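Local coordinates for protein peptide chain release factor subunit 1 (Aeropyrum pernix, PDB 3AGK) that probably directs the termination of translation at the stop codons UAA, UAG and UGA, as a class 1 release factor of the archaeal and eukaryotic type, at residues A[9-14]-A[89-94]; A[50-55]-A[76-81]; A[205-210]-A[242-247]; A[265-270]-A[274-279]; A[290-293]-A[299-302]. One frame throughout, in Å; residues are numbered along the deposited sequence.

Contact 1 (A[9-14]-A[89-94]); sequences RLTISK and PPNGLV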
# COMPACT_ATOMS: atom_id res chain seq x y z
N ARG A 9 19.33 10.91 19.07
CA ARG A 9 18.09 10.88 19.86
C ARG A 9 16.85 11.16 19.01
O ARG A 9 15.74 10.87 19.44
CB ARG A 9 18.13 11.87 21.03
CG ARG A 9 19.06 11.53 22.19
CD ARG A 9 18.84 12.54 23.32
NE ARG A 9 19.73 12.34 24.46
CZ ARG A 9 19.37 11.81 25.63
NH1 ARG A 9 18.11 11.42 25.84
NH2 ARG A 9 20.26 11.68 26.60
N LEU A 10 17.05 11.75 17.83
CA LEU A 10 15.95 12.05 16.90
C LEU A 10 15.39 10.80 16.21
O LEU A 10 14.34 10.88 15.55
CB LEU A 10 16.40 13.02 15.80
CG LEU A 10 16.31 14.54 15.92
CD1 LEU A 10 15.05 14.98 16.66
CD2 LEU A 10 17.54 15.09 16.59
N THR A 11 16.09 9.67 16.30
CA THR A 11 15.69 8.48 15.55
C THR A 11 14.41 7.82 16.07
O THR A 11 14.20 7.74 17.28
CB THR A 11 16.84 7.44 15.46
OG1 THR A 11 18.02 8.09 14.97
CG2 THR A 11 16.47 6.31 14.51
N ILE A 12 13.56 7.38 15.15
CA ILE A 12 12.33 6.68 15.50
C ILE A 12 12.29 5.34 14.79
O ILE A 12 12.92 5.16 13.75
CB ILE A 12 11.07 7.48 15.08
CG1 ILE A 12 11.00 7.61 13.56
CG2 ILE A 12 11.04 8.85 15.78
CD1 ILE A 12 9.80 8.40 13.06
N SER A 13 11.55 4.39 15.35
CA SER A 13 11.47 3.06 14.78
C SER A 13 10.49 3.04 13.62
O SER A 13 9.79 4.02 13.38
CB SER A 13 10.96 2.09 15.84
OG SER A 13 9.67 2.48 16.28
N LYS A 14 10.43 1.91 12.92
CA LYS A 14 9.43 1.70 11.90
C LYS A 14 8.02 1.67 12.48
O LYS A 14 7.06 2.05 11.81
CB LYS A 14 9.71 0.40 11.14
CG LYS A 14 11.06 0.41 10.45
CD LYS A 14 11.26 -0.83 9.59
CE LYS A 14 12.64 -0.82 8.94
NZ LYS A 14 12.81 -1.89 7.92
N PRO A 89 22.00 13.50 12.01
CA PRO A 89 22.14 12.20 12.67
C PRO A 89 22.68 11.17 11.68
O PRO A 89 22.84 11.47 10.49
CB PRO A 89 20.70 11.83 13.05
CG PRO A 89 19.97 13.10 13.06
CD PRO A 89 20.62 13.99 12.05
N PRO A 90 22.94 9.96 12.16
CA PRO A 90 23.58 8.94 11.32
C PRO A 90 22.66 8.43 10.23
O PRO A 90 23.15 7.96 9.19
CB PRO A 90 23.91 7.82 12.30
CG PRO A 90 23.79 8.46 13.68
CD PRO A 90 22.73 9.48 13.54
N ASN A 91 21.35 8.51 10.45
CA ASN A 91 20.39 8.06 9.45
C ASN A 91 19.79 9.22 8.67
O ASN A 91 18.84 9.04 7.91
CB ASN A 91 19.26 7.26 10.09
CG ASN A 91 19.65 5.84 10.40
OD1 ASN A 91 20.76 5.41 10.10
ND2 ASN A 91 18.73 5.09 11.00
N GLY A 92 20.34 10.41 8.89
CA GLY A 92 19.83 11.62 8.26
C GLY A 92 18.69 12.27 9.03
O GLY A 92 18.35 11.85 10.15
N LEU A 93 18.10 13.29 8.42
CA LEU A 93 16.98 14.04 8.98
C LEU A 93 15.85 14.12 7.97
O LEU A 93 16.10 14.15 6.77
CB LEU A 93 17.41 15.47 9.28
CG LEU A 93 18.01 15.91 10.59
CD1 LEU A 93 18.34 17.38 10.47
CD2 LEU A 93 17.01 15.67 11.72
N VAL A 94 14.61 14.19 8.45
CA VAL A 94 13.52 14.62 7.58
C VAL A 94 12.61 15.63 8.29
O VAL A 94 12.31 15.48 9.48
CB VAL A 94 12.69 13.44 6.99
CG1 VAL A 94 13.48 12.13 7.00
CG2 VAL A 94 11.39 13.28 7.73
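Leu-10 and Thr-11 rest against the type I beta turn Pro-89 to Gly-92 and the start of strand 93-98. This strand belongs to the antiparallel sheet of the N-terminal eRF1 domain. The apolar part of the contact belongs to Leu-10. Its CB lies 4.5 Å from CG of the Pro-89 ring. Its CG lies 4.4 Å from CD2 of Leu-93, whose CD2 end comes nearer to Leu-10 than its base does. These are loose van der Waals touches; Leu-10 meets both the proline and the first strand residue.

The second kind of touch is between a methyl and an amide. Thr-11 CG2 sits 4.3 Å from Asn-91 ND2, a van der Waals touch, since a methyl carbon offers the amide N-H no acceptor. That amide nitrogen instead gives a hydrogen bond to Pro-113 O. Ser-112 of the same neighbouring loop makes backbone bonds to Leu-10 and Ile-12, and its hydroxyl bonds to Gly-92 O. The loop after strand 107-111 therefore ties both segments together.

Backbone bonding shapes the turn itself. At the backbone angles of Gly-92 (phi 85°) a side chain would press on the preceding carbonyl O. Its N bonds to Pro-89 O at 3.2 Å.

Contact 2 (A[50-55]-A[76-81]); sequences TLLRQE and SAAMDR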
# COMPACT_ATOMS: atom_id res chain seq x y z
N THR A 50 22.24 27.00 3.30
CA THR A 50 22.41 27.83 2.11
C THR A 50 21.28 27.60 1.09
O THR A 50 20.70 28.55 0.56
CB THR A 50 23.77 27.58 1.43
OG1 THR A 50 24.81 27.99 2.32
CG2 THR A 50 23.89 28.37 0.11
N LEU A 51 20.95 26.34 0.84
CA LEU A 51 19.85 26.00 -0.06
C LEU A 51 18.50 26.58 0.42
O LEU A 51 17.76 27.17 -0.35
CB LEU A 51 19.76 24.49 -0.26
CG LEU A 51 18.69 23.99 -1.24
CD1 LEU A 51 19.07 22.64 -1.85
CD2 LEU A 51 17.33 23.89 -0.55
N LEU A 52 18.17 26.40 1.70
CA LEU A 52 16.93 26.96 2.23
C LEU A 52 16.93 28.48 2.14
O LEU A 52 15.90 29.09 1.87
CB LEU A 52 16.71 26.53 3.68
CG LEU A 52 16.42 25.05 3.93
CD1 LEU A 52 16.22 24.78 5.40
CD2 LEU A 52 15.21 24.59 3.11
N ARG A 53 18.09 29.09 2.39
CA ARG A 53 18.22 30.54 2.34
C ARG A 53 17.97 31.05 0.91
O ARG A 53 17.35 32.10 0.72
CB ARG A 53 19.61 30.97 2.83
CG ARG A 53 19.65 31.25 4.33
CD ARG A 53 21.06 31.43 4.86
NE ARG A 53 21.01 31.56 6.32
CZ ARG A 53 22.07 31.51 7.11
NH1 ARG A 53 23.28 31.33 6.61
NH2 ARG A 53 21.91 31.65 8.43
N GLN A 54 18.46 30.31 -0.08
CA GLN A 54 18.20 30.61 -1.50
C GLN A 54 16.72 30.50 -1.81
O GLN A 54 16.11 31.41 -2.39
CB GLN A 54 18.93 29.63 -2.41
CG GLN A 54 20.43 29.63 -2.26
CD GLN A 54 21.09 28.84 -3.37
OE1 GLN A 54 22.28 28.51 -3.30
NE2 GLN A 54 20.32 28.53 -4.41
N GLU A 55 16.14 29.36 -1.44
CA GLU A 55 14.72 29.14 -1.59
C GLU A 55 13.93 30.27 -0.95
O GLU A 55 12.89 30.69 -1.47
CB GLU A 55 14.31 27.77 -1.00
CG GLU A 55 14.66 26.59 -1.91
CD GLU A 55 14.22 26.84 -3.36
OE1 GLU A 55 13.02 27.15 -3.57
OE2 GLU A 55 15.06 26.74 -4.28
N SER A 76 11.36 29.29 7.35
CA SER A 76 11.99 29.82 8.55
C SER A 76 11.95 28.80 9.67
O SER A 76 12.90 28.66 10.45
CB SER A 76 11.30 31.09 9.02
OG SER A 76 11.28 32.01 7.95
N ALA A 77 10.83 28.08 9.75
CA ALA A 77 10.66 27.07 10.79
C ALA A 77 11.70 25.97 10.60
O ALA A 77 12.34 25.56 11.56
CB ALA A 77 9.26 26.50 10.76
N ALA A 78 11.88 25.53 9.37
CA ALA A 78 12.87 24.49 9.09
C ALA A 78 14.30 24.97 9.40
O ALA A 78 15.10 24.23 10.01
CB ALA A 78 12.75 24.01 7.65
N MET A 79 14.62 26.21 9.02
CA MET A 79 15.92 26.79 9.37
C MET A 79 16.14 26.85 10.88
O MET A 79 17.24 26.54 11.35
CB MET A 79 16.12 28.19 8.78
CG MET A 79 16.25 28.20 7.25
SD MET A 79 16.52 29.85 6.54
CE MET A 79 15.11 29.96 5.45
N ASP A 80 15.11 27.27 11.61
CA ASP A 80 15.15 27.28 13.08
C ASP A 80 15.52 25.91 13.60
O ASP A 80 16.39 25.77 14.46
CB ASP A 80 13.76 27.62 13.63
CG ASP A 80 13.49 29.10 13.63
OD1 ASP A 80 14.47 29.88 13.62
OD2 ASP A 80 12.29 29.49 13.64
N ARG A 81 14.83 24.91 13.08
CA ARG A 81 15.02 23.53 13.49
C ARG A 81 16.47 23.09 13.25
O ARG A 81 17.08 22.44 14.11
CB ARG A 81 14.04 22.65 12.70
CG ARG A 81 13.10 21.78 13.53
CD ARG A 81 12.53 22.48 14.74
NE ARG A 81 11.86 23.73 14.40
CZ ARG A 81 10.56 23.95 14.52
NH1 ARG A 81 9.76 23.00 14.98
NH2 ARG A 81 10.06 25.13 14.19
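Met-79 reaches from helix 65-82 to helix 45-58 and lies against Leu-52 and Arg-53. Its chain starts with CG beside the backbone N, opposite the carbonyl carbon (chi1 -68°). It then runs straight through chi2, out toward the other helix, and bends at chi3 (-121°). The bend turns the methyl onto the backbone of the partner: CE lies 3.8 Å from Leu-52 O. This is a methyl packed on a carbonyl oxygen.

Leu-52 begins the same way, with CG opposite its own carbonyl carbon, and points back at helix 65-82. The two side chains run antiparallel, flank to flank. Met-79 CG is 3.9 Å from Leu-52 CD1 and 4.0 Å from Leu-52 CB. The same CD1 reaches the small Ala-78 CB at 4.2 Å.

The two helices follow one another in the chain and form an alpha-hairpin. The short segments run antiparallel at 162°, with their axes 10.3 Å apart. The loop between the helices probably corresponds in position to the NIKS loop of eukaryotic eRF1, which is used in stop-codon reading. Beneath the hairpin lies the antiparallel sheet: Leu-52 also touches Tyr-122, and Ala-77 touches Cys-108, which is disulfide-bonded to Cys-97.

The exposed border of the contact belongs to Arg-53. Its chain is extended from CG to NE, and only its aliphatic base takes part. CG meets Met-79 SD at 4.1 Å, the two chains running at a slant to each other.

Contact 3 (A[205-210]-A[242-247]); sequences EASNLL and YRLKKI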
# COMPACT_ATOMS: atom_id res chain seq x y z
N GLU A 205 3.37 -2.28 -20.24
CA GLU A 205 2.56 -1.75 -19.17
C GLU A 205 2.91 -2.43 -17.82
O GLU A 205 3.20 -1.76 -16.84
CB GLU A 205 1.09 -1.96 -19.50
CG GLU A 205 0.18 -1.14 -18.65
CD GLU A 205 0.46 0.34 -18.82
OE1 GLU A 205 1.15 0.92 -17.95
OE2 GLU A 205 -0.01 0.92 -19.83
N ALA A 206 2.92 -3.76 -17.80
CA ALA A 206 3.25 -4.51 -16.59
C ALA A 206 4.63 -4.12 -16.07
O ALA A 206 4.80 -3.80 -14.89
CB ALA A 206 3.20 -6.01 -16.86
N SER A 207 5.62 -4.13 -16.97
CA SER A 207 6.98 -3.76 -16.60
C SER A 207 7.12 -2.34 -16.03
O SER A 207 7.85 -2.13 -15.04
CB SER A 207 7.93 -3.97 -17.79
OG SER A 207 7.98 -5.34 -18.17
N ASN A 208 6.45 -1.37 -16.64
CA ASN A 208 6.48 -0.01 -16.10
C ASN A 208 5.91 0.06 -14.69
O ASN A 208 6.39 0.84 -13.85
CB ASN A 208 5.72 0.95 -17.01
CG ASN A 208 6.47 1.23 -18.31
OD1 ASN A 208 5.87 1.72 -19.26
ND2 ASN A 208 7.77 0.92 -18.35
N LEU A 209 4.88 -0.74 -14.43
CA LEU A 209 4.22 -0.73 -13.12
C LEU A 209 4.95 -1.56 -12.07
O LEU A 209 5.00 -1.18 -10.90
CB LEU A 209 2.78 -1.21 -13.26
CG LEU A 209 1.89 -0.24 -14.03
CD1 LEU A 209 0.63 -0.93 -14.48
CD2 LEU A 209 1.57 1.00 -13.18
N LEU A 210 5.53 -2.69 -12.46
CA LEU A 210 5.99 -3.68 -11.49
C LEU A 210 7.50 -3.68 -11.26
O LEU A 210 7.97 -3.92 -10.14
CB LEU A 210 5.50 -5.09 -11.88
CG LEU A 210 4.19 -5.68 -11.32
CD1 LEU A 210 3.32 -4.70 -10.53
CD2 LEU A 210 3.37 -6.42 -12.40
N TYR A 242 12.66 -9.16 -17.96
CA TYR A 242 13.38 -10.24 -17.31
C TYR A 242 13.42 -10.14 -15.78
O TYR A 242 13.42 -11.16 -15.09
CB TYR A 242 14.81 -10.35 -17.86
CG TYR A 242 15.75 -9.27 -17.36
CD1 TYR A 242 15.79 -8.02 -17.97
CD2 TYR A 242 16.61 -9.50 -16.29
CE1 TYR A 242 16.65 -7.02 -17.52
CE2 TYR A 242 17.47 -8.52 -15.83
CZ TYR A 242 17.49 -7.28 -16.45
OH TYR A 242 18.35 -6.30 -16.00
N ARG A 243 13.48 -8.91 -15.24
CA ARG A 243 13.41 -8.74 -13.78
C ARG A 243 12.13 -9.32 -13.21
O ARG A 243 12.12 -9.81 -12.08
CB ARG A 243 13.55 -7.28 -13.35
CG ARG A 243 14.92 -6.70 -13.59
CD ARG A 243 14.86 -5.73 -14.73
NE ARG A 243 15.11 -4.37 -14.29
CZ ARG A 243 14.92 -3.31 -15.07
NH1 ARG A 243 15.17 -2.09 -14.61
NH2 ARG A 243 14.48 -3.47 -16.30
N LEU A 244 11.04 -9.25 -13.98
CA LEU A 244 9.78 -9.83 -13.53
C LEU A 244 9.74 -11.33 -13.82
O LEU A 244 9.19 -12.12 -13.04
CB LEU A 244 8.61 -9.12 -14.20
CG LEU A 244 8.45 -7.63 -13.88
CD1 LEU A 244 7.13 -7.12 -14.43
CD2 LEU A 244 8.53 -7.40 -12.38
N LYS A 245 10.31 -11.72 -14.95
CA LYS A 245 10.33 -13.12 -15.30
C LYS A 245 11.03 -13.93 -14.19
O LYS A 245 10.59 -15.03 -13.84
CB LYS A 245 11.03 -13.31 -16.64
CG LYS A 245 10.10 -13.29 -17.87
CD LYS A 245 10.12 -14.68 -18.51
CE LYS A 245 9.49 -14.73 -19.88
NZ LYS A 245 10.46 -14.40 -20.94
N LYS A 246 12.11 -13.37 -13.65
CA LYS A 246 12.87 -14.01 -12.57
C LYS A 246 12.03 -14.47 -11.38
O LYS A 246 12.34 -15.48 -10.74
CB LYS A 246 13.96 -13.07 -12.07
CG LYS A 246 14.69 -13.60 -10.84
CD LYS A 246 15.76 -12.65 -10.37
CE LYS A 246 16.41 -13.17 -9.10
NZ LYS A 246 17.57 -12.32 -8.70
N ILE A 247 10.98 -13.71 -11.06
CA ILE A 247 10.20 -13.94 -9.84
C ILE A 247 8.77 -14.31 -10.17
O ILE A 247 7.84 -14.07 -9.39
CB ILE A 247 10.20 -12.70 -8.92
CG1 ILE A 247 9.69 -11.48 -9.67
CG2 ILE A 247 11.62 -12.43 -8.38
CD1 ILE A 247 9.49 -10.28 -8.79
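Leu-244 reaches across to segment 205-210 of helix 188-215 and meets Leu-210, Ser-207 and Ala-206 with its branched end. The apolar contact is between the two leucines. Both methyls of Leu-244 lie near the same carbon: CD1 is 3.6 Å and CD2 3.8 Å from Leu-210 CB. Leu-244 gets there with CG opposite its carbonyl carbon (chi1 -63°) and CD1 extended beyond it. Leu-210 has an unusual, perhaps uncertain conformation, its chi2 of 8° being nearly eclipsed.

The other touches are methyl against backbone. Leu-244 CD1 lies 4.0 Å from Ser-207 CA and 4.1 Å from Ala-206 O, so it fits against the helix surface itself.

Polar bonds frame this apolar patch. Ser-207 OG is hydrogen-bonded to Gly-203 O within its own helix and also to Asp-241 N, just before the second segment. Arg-243 makes salt bridges to Asp-241 and to Glu-215, farther along the long helix.

Within the central eRF1 domain, the contact joins helix 188-215 to the short helix 242-245 beside the mixed sheet. Leu-210 and Leu-244 both touch Leu-219 at the start of strand 219-226. Leu-210 also rests on Ile-155 of strand 152-159.

Contact 4 (A[265-270]-A[274-279]); sequences EAVMKA and VEAQMY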
# COMPACT_ATOMS: atom_id res chain seq x y z
N GLU A 265 -9.70 -14.09 -7.98
CA GLU A 265 -9.66 -15.50 -8.36
C GLU A 265 -8.23 -16.03 -8.49
O GLU A 265 -7.92 -17.13 -8.02
CB GLU A 265 -10.46 -15.78 -9.63
CG GLU A 265 -10.34 -17.25 -10.06
CD GLU A 265 -11.34 -17.68 -11.13
OE1 GLU A 265 -11.74 -16.85 -11.98
OE2 GLU A 265 -11.71 -18.89 -11.12
N ALA A 266 -7.35 -15.25 -9.11
CA ALA A 266 -5.97 -15.67 -9.28
C ALA A 266 -5.24 -15.81 -7.94
O ALA A 266 -4.47 -16.74 -7.72
CB ALA A 266 -5.24 -14.71 -10.17
N VAL A 267 -5.49 -14.85 -7.06
CA VAL A 267 -4.89 -14.88 -5.74
C VAL A 267 -5.41 -16.08 -4.91
O VAL A 267 -4.63 -16.79 -4.27
CB VAL A 267 -5.09 -13.53 -5.00
CG1 VAL A 267 -4.60 -13.60 -3.56
CG2 VAL A 267 -4.34 -12.41 -5.77
N MET A 268 -6.71 -16.31 -4.93
CA MET A 268 -7.24 -17.45 -4.22
C MET A 268 -6.68 -18.76 -4.76
O MET A 268 -6.53 -19.72 -4.02
CB MET A 268 -8.77 -17.48 -4.23
CG MET A 268 -9.42 -16.25 -3.60
SD MET A 268 -8.92 -15.94 -1.88
CE MET A 268 -9.51 -17.43 -1.03
N LYS A 269 -6.38 -18.82 -6.05
CA LYS A 269 -6.00 -20.10 -6.65
C LYS A 269 -4.50 -20.31 -6.66
O LYS A 269 -4.04 -21.42 -6.90
CB LYS A 269 -6.56 -20.24 -8.06
CG LYS A 269 -8.03 -20.52 -8.07
CD LYS A 269 -8.59 -20.58 -9.47
CE LYS A 269 -8.21 -21.87 -10.18
NZ LYS A 269 -9.19 -22.15 -11.28
N ALA A 270 -3.75 -19.24 -6.41
CA ALA A 270 -2.29 -19.33 -6.38
C ALA A 270 -1.82 -19.90 -5.03
O ALA A 270 -1.06 -19.28 -4.29
CB ALA A 270 -1.66 -17.97 -6.63
N VAL A 274 3.21 -17.77 -0.97
CA VAL A 274 3.09 -17.60 0.48
C VAL A 274 2.60 -16.20 0.85
O VAL A 274 1.83 -16.04 1.80
CB VAL A 274 4.46 -17.79 1.15
CG1 VAL A 274 4.39 -17.36 2.59
CG2 VAL A 274 4.90 -19.23 1.04
N GLU A 275 3.08 -15.20 0.11
CA GLU A 275 2.73 -13.81 0.34
C GLU A 275 1.24 -13.56 0.11
O GLU A 275 0.72 -12.48 0.40
CB GLU A 275 3.57 -12.89 -0.57
CG GLU A 275 5.06 -12.88 -0.27
CD GLU A 275 5.80 -14.08 -0.85
OE1 GLU A 275 5.17 -14.93 -1.50
OE2 GLU A 275 7.03 -14.16 -0.65
N ALA A 276 0.54 -14.56 -0.42
CA ALA A 276 -0.89 -14.43 -0.66
C ALA A 276 -1.76 -15.06 0.44
O ALA A 276 -2.98 -15.01 0.36
CB ALA A 276 -1.23 -15.06 -2.00
N GLN A 277 -1.14 -15.63 1.47
CA GLN A 277 -1.91 -16.33 2.51
C GLN A 277 -2.76 -15.38 3.36
O GLN A 277 -3.90 -15.69 3.73
CB GLN A 277 -1.01 -17.19 3.40
CG GLN A 277 -1.77 -18.22 4.22
CD GLN A 277 -2.62 -19.12 3.32
OE1 GLN A 277 -2.12 -19.71 2.36
NE2 GLN A 277 -3.90 -19.22 3.63
N MET A 278 -2.21 -14.21 3.66
CA MET A 278 -2.94 -13.27 4.48
C MET A 278 -4.26 -12.86 3.81
O MET A 278 -5.29 -12.74 4.48
CB MET A 278 -2.07 -12.06 4.77
CG MET A 278 -2.68 -11.09 5.74
SD MET A 278 -1.53 -9.78 6.19
CE MET A 278 -2.68 -8.45 6.50
N TYR A 279 -4.23 -12.68 2.50
CA TYR A 279 -5.41 -12.34 1.72
C TYR A 279 -6.39 -13.52 1.67
O TYR A 279 -7.59 -13.35 1.87
CB TYR A 279 -5.02 -11.90 0.29
CG TYR A 279 -6.22 -11.48 -0.53
CD1 TYR A 279 -6.89 -12.40 -1.32
CD2 TYR A 279 -6.72 -10.19 -0.46
CE1 TYR A 279 -8.00 -12.04 -2.06
CE2 TYR A 279 -7.84 -9.82 -1.19
CZ TYR A 279 -8.48 -10.76 -1.99
OH TYR A 279 -9.60 -10.41 -2.72
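The Tyr-279 ring is met near its CD1 and CE1 atoms by Val-267 and Met-268, both at a slant and from opposite sides of the ring plane. Val-267 CG1 comes closest, 3.4 Å from Tyr-279 CD1. Met-268 SD lies 4.0 Å from Tyr-279 CE1. The sulfur is 5.1 Å from the ring centroid and 71° off the ring normal, an oblique Met-aromatic contact. The CD1-CE1 bond thus lies between the valine methyl and the sulfur. The tyrosine side chain is nearly perpendicular to both partners.

The torsions explain this reach. Val-267 places CG1 opposite its backbone N (chi1 174°), which points that methyl at segment 274-279. The same methyl also touches Ala-276 CB at 4.0 Å, so it fits between the alanine and the ring. Met-268 is folded at both chi2 and chi3, which brings its sulfur round to the tyrosine.

The contact is a buried junction between two consecutive helices. Helix 259-269 ends here, and helix 277-294 starts after a brief 3-10 turn. Ala-270 O accepts a hydrogen bond from Arg-280 NH2, which ties the two further. Val-267 also rests on Ile-145 of strand 142-149, in the sheet of the central domain. Tyr-279 touches Leu-349, in a loop of the C-terminal domain, so the junction sits where the two domains join.

Contact 5 (A[290-293]-A[299-302]); sequences KLHL and MIVY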
# COMPACT_ATOMS: atom_id res chain seq x y z
N LYS A 290 -20.10 -16.25 6.36
CA LYS A 290 -21.36 -16.15 5.62
C LYS A 290 -22.08 -17.50 5.51
O LYS A 290 -23.30 -17.56 5.57
CB LYS A 290 -21.13 -15.54 4.24
CG LYS A 290 -22.29 -14.68 3.78
CD LYS A 290 -23.61 -15.47 3.77
CE LYS A 290 -24.82 -14.60 4.07
NZ LYS A 290 -26.03 -15.42 4.34
N LEU A 291 -21.30 -18.57 5.36
CA LEU A 291 -21.83 -19.93 5.35
C LEU A 291 -22.60 -20.27 6.64
O LEU A 291 -23.67 -20.88 6.61
CB LEU A 291 -20.67 -20.92 5.15
CG LEU A 291 -20.90 -22.22 4.40
CD1 LEU A 291 -21.77 -21.98 3.17
CD2 LEU A 291 -19.57 -22.86 3.99
N HIS A 292 -22.04 -19.87 7.78
CA HIS A 292 -22.73 -20.07 9.06
C HIS A 292 -24.03 -19.26 9.08
O HIS A 292 -25.06 -19.76 9.55
CB HIS A 292 -21.84 -19.67 10.24
CG HIS A 292 -20.66 -20.57 10.45
ND1 HIS A 292 -20.79 -21.90 10.81
CD2 HIS A 292 -19.33 -20.33 10.36
CE1 HIS A 292 -19.58 -22.44 10.92
NE2 HIS A 292 -18.68 -21.50 10.66
N LEU A 293 -23.98 -18.03 8.59
CA LEU A 293 -25.17 -17.19 8.51
C LEU A 293 -26.24 -17.86 7.66
O LEU A 293 -27.38 -18.02 8.08
CB LEU A 293 -24.85 -15.85 7.86
CG LEU A 293 -24.43 -14.67 8.72
CD1 LEU A 293 -24.35 -13.44 7.81
CD2 LEU A 293 -25.42 -14.44 9.83
N MET A 299 -23.13 -20.61 14.84
CA MET A 299 -21.70 -20.65 15.11
C MET A 299 -21.03 -19.28 14.92
O MET A 299 -19.84 -19.18 14.61
CB MET A 299 -21.03 -21.69 14.21
CG MET A 299 -19.95 -22.50 14.90
SD MET A 299 -20.59 -23.50 16.26
CE MET A 299 -19.08 -24.26 16.84
N ILE A 300 -21.81 -18.22 15.10
CA ILE A 300 -21.30 -16.86 14.98
C ILE A 300 -21.91 -15.96 16.04
O ILE A 300 -22.91 -16.30 16.68
CB ILE A 300 -21.64 -16.24 13.61
CG1 ILE A 300 -23.16 -16.16 13.46
CG2 ILE A 300 -20.97 -17.02 12.46
CD1 ILE A 300 -23.57 -15.85 12.06
N VAL A 301 -21.30 -14.79 16.21
CA VAL A 301 -21.76 -13.84 17.21
C VAL A 301 -21.57 -12.45 16.62
O VAL A 301 -20.65 -12.22 15.84
CB VAL A 301 -20.94 -13.98 18.50
CG1 VAL A 301 -19.45 -13.78 18.21
CG2 VAL A 301 -21.44 -13.02 19.57
N TYR A 302 -22.47 -11.53 16.96
CA TYR A 302 -22.33 -10.14 16.54
C TYR A 302 -23.10 -9.28 17.52
O TYR A 302 -23.87 -9.79 18.33
CB TYR A 302 -22.81 -9.92 15.10
CG TYR A 302 -24.11 -10.62 14.75
CD1 TYR A 302 -25.34 -9.98 14.91
CD2 TYR A 302 -24.10 -11.92 14.24
CE1 TYR A 302 -26.54 -10.63 14.60
CE2 TYR A 302 -25.27 -12.58 13.91
CZ TYR A 302 -26.49 -11.93 14.09
OH TYR A 302 -27.66 -12.59 13.76
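His-292 and Leu-293, near the end of helix 277-294, pack on Met-299 and Ile-300 just after the turn into strand 300-302. The helix packs on the edge strand that follows it, in the mixed sheet of the C-terminal eRF1 domain, of the Pelota clan.

In the first shell, Met-299 CB lies over one face of the His-292 ring. It is 3.8 Å from the ring centroid and 28° off the normal, a CH-pi contact. It sits toward the rim, nearest His-292 ND1 at 3.4 Å. Beside it, Ile-300 CG2 meets His-292 CB at 3.6 Å, the two side chains lying alongside with their ends pointing opposite ways. Ile-300 CD1 faces Leu-293 CD2, the chains set almost square to each other. Their separation of 3.2 Å is shorter than usual for two carbons and is doubtful, perhaps a matter of modelling.

Torsions set these meetings up. Ile-300 holds CG1 in the crowded position between its backbone N and carbonyl carbon (chi1 62°), while CG2 turns to the histidine. Met-299 bends at chi2, and its sulfur end turns off from the helix.

Farther out, strand 362-366 holds the strand in place: Met-299 pairs with Leu-366 and Val-301 with Gly-364 through the backbone. Leu-293 also touches Trp-354 and Phe-359 of helix 352-359. Phe-359 makes an edge-to-face stack with Tyr-302, whose CE2 lies 4.5 Å from Leu-293 CD2.

In the fold
From the N terminus, contact 1 closes the longest loop, bringing the chain start to the turn before strand 93-98. Contact 2 lies within that loop and closes the helical hairpin. Their centres are 19 Å apart, and both belong to the N-terminal domain. The later contacts follow in series and none cross. Contact 3 closes a loop of 31 residues within the central domain. Contact 4 closes a very short loop about 19 Å away, centre to centre, where this domain passes into the next. Contacts 4 and 5 share helix 277-294. Contact 5 closes the short turn from that helix to strand 300-302 of the C-terminal sheet. Contacts 2 and 5 are farthest apart, about 59 Å between centres.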